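Local coordinates for protein rusticyanin (Thiobacillus ferrooxidans, PDB 2CAK) that carries electrons in the periplasm from cytochrome c552 to an A-type oxidase, using a single bound copper ion, at residues 51-56 and 84-89. Sequence-based numbering, arbitrary orientation.
Sequences PSFEVH and HSFDIT. With CU1 (copper (I) ion), chain B.
Phe53 and Phe86 meet edge to face in the core of the cupredoxin beta sandwich, joining strand 53-55 of one sheet to segment 84-89, which runs into the other sheet. The edge of Phe86 is turned toward the face of Phe53, with the planes at 76° and the centroids 5.3 Å apart; the closest carbons are Phe53 CE1 and Phe86 CD1, at 3.7 Å. Phe53 holds CG anti to its carbonyl carbon (chi1 -66°), which carries the ring across the 8.9 Å between the CA atoms of Phe53 and Phe86. Ser85 O sits at the edge of the same ring, in its plane, 3.3 Å from Phe53 CZ; this buried carbonyl oxygen has no hydrogen-bond partner. Val73, Ala41 and Phe124 pack on Phe86, while the Phe53 side chain touches Phe75 and comes within about 4 Å (nearest atoms) of those of the copper ligands Cys137 and Met147. Replacing Phe53 with an alanine would probably open a gap beside these ligands and leave the edge of Phe86 without its aromatic face. Ser85 OG donates to Asp87 OD2 and accepts from the backbone N-H of Gln138, the residue after Cys137. Just before Ser85, His84 ND1 binds the copper at 2.1 Å.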
# COMPACT_ATOMS: atom_id res chain seq x y z
N PRO A 51 6.70 -3.74 11.47
CA PRO A 51 5.89 -2.91 10.54
C PRO A 51 5.63 -3.71 9.26
O PRO A 51 6.51 -4.39 8.76
CB PRO A 51 6.82 -1.74 10.32
CG PRO A 51 8.20 -2.32 10.34
CD PRO A 51 8.16 -3.50 11.23
N SER A 52 4.43 -3.63 8.72
CA SER A 52 4.04 -4.39 7.56
C SER A 52 2.83 -3.74 6.87
O SER A 52 2.11 -3.01 7.53
CB SER A 52 3.69 -5.81 7.92
OG SER A 52 2.53 -5.96 8.67
N PHE A 53 2.64 -4.06 5.61
CA PHE A 53 1.41 -3.78 4.89
C PHE A 53 0.59 -5.05 4.74
O PHE A 53 1.16 -6.11 4.50
CB PHE A 53 1.73 -3.29 3.48
CG PHE A 53 2.44 -1.96 3.34
CD1 PHE A 53 1.76 -0.77 3.58
CD2 PHE A 53 3.79 -1.89 3.01
CE1 PHE A 53 2.40 0.42 3.39
CE2 PHE A 53 4.40 -0.68 2.80
CZ PHE A 53 3.73 0.49 3.02
N GLU A 54 -0.72 -4.91 4.81
CA GLU A 54 -1.64 -6.02 4.50
C GLU A 54 -2.47 -5.63 3.26
O GLU A 54 -3.05 -4.55 3.19
CB GLU A 54 -2.55 -6.32 5.67
CG GLU A 54 -1.90 -7.17 6.77
CD GLU A 54 -0.80 -6.44 7.52
OE1 GLU A 54 -1.03 -5.43 8.13
OE2 GLU A 54 0.39 -6.97 7.51
N VAL A 55 -2.51 -6.57 2.33
CA VAL A 55 -3.36 -6.43 1.14
C VAL A 55 -4.13 -7.73 0.97
O VAL A 55 -3.51 -8.82 0.97
CB VAL A 55 -2.52 -6.18 -0.13
CG1 VAL A 55 -3.44 -6.06 -1.35
CG2 VAL A 55 -1.60 -5.00 0.02
N HIS A 56 -5.45 -7.70 0.89
CA HIS A 56 -6.27 -8.90 0.80
C HIS A 56 -5.94 -9.88 1.92
O HIS A 56 -5.92 -11.09 1.73
CB HIS A 56 -6.13 -9.59 -0.57
CG HIS A 56 -7.40 -10.22 -1.03
ND1 HIS A 56 -8.14 -9.70 -2.09
CD2 HIS A 56 -8.08 -11.30 -0.61
CE1 HIS A 56 -9.20 -10.45 -2.25
NE2 HIS A 56 -9.21 -11.43 -1.39
N HIS A 84 2.30 6.11 8.71
CA HIS A 84 2.92 5.38 7.61
C HIS A 84 2.54 5.96 6.27
O HIS A 84 1.46 6.55 6.09
CB HIS A 84 2.43 3.93 7.68
CG HIS A 84 2.75 3.17 8.92
ND1 HIS A 84 3.99 2.63 9.22
CD2 HIS A 84 1.91 2.82 9.93
CE1 HIS A 84 3.86 2.00 10.37
NE2 HIS A 84 2.61 2.09 10.85
N SER A 85 3.40 5.74 5.29
CA SER A 85 3.10 6.13 3.91
C SER A 85 3.05 4.90 3.01
O SER A 85 3.43 3.79 3.41
CB SER A 85 4.14 7.11 3.34
OG SER A 85 5.40 6.50 3.12
N PHE A 86 2.59 5.06 1.79
CA PHE A 86 2.54 4.02 0.76
C PHE A 86 3.07 4.64 -0.53
O PHE A 86 2.39 5.46 -1.15
CB PHE A 86 1.11 3.50 0.58
CG PHE A 86 0.96 2.35 -0.39
CD1 PHE A 86 0.85 1.04 0.10
CD2 PHE A 86 0.92 2.49 -1.74
CE1 PHE A 86 0.73 -0.02 -0.76
CE2 PHE A 86 0.82 1.40 -2.57
CZ PHE A 86 0.70 0.13 -2.13
N ASP A 87 4.27 4.28 -0.92
CA ASP A 87 4.95 4.90 -2.06
C ASP A 87 5.48 3.82 -3.00
O ASP A 87 6.10 2.84 -2.54
CB ASP A 87 6.11 5.78 -1.58
CG ASP A 87 5.56 6.93 -0.75
OD1 ASP A 87 4.82 7.76 -1.33
OD2 ASP A 87 5.80 6.98 0.45
N ILE A 88 5.31 4.02 -4.30
CA ILE A 88 5.77 3.05 -5.31
C ILE A 88 7.03 3.58 -5.97
O ILE A 88 7.08 4.73 -6.43
CB ILE A 88 4.65 2.77 -6.32
CG1 ILE A 88 3.37 2.26 -5.65
CG2 ILE A 88 5.13 1.82 -7.40
CD1 ILE A 88 2.13 2.24 -6.54
N THR A 89 8.06 2.74 -6.02
CA THR A 89 9.35 3.05 -6.59
C THR A 89 9.87 1.91 -7.45
O THR A 89 9.36 0.80 -7.31
CB THR A 89 10.34 3.36 -5.45
OG1 THR A 89 11.63 3.69 -5.94
CG2 THR A 89 10.47 2.17 -4.49
CU CU1 B . 5.78 2.74 8.21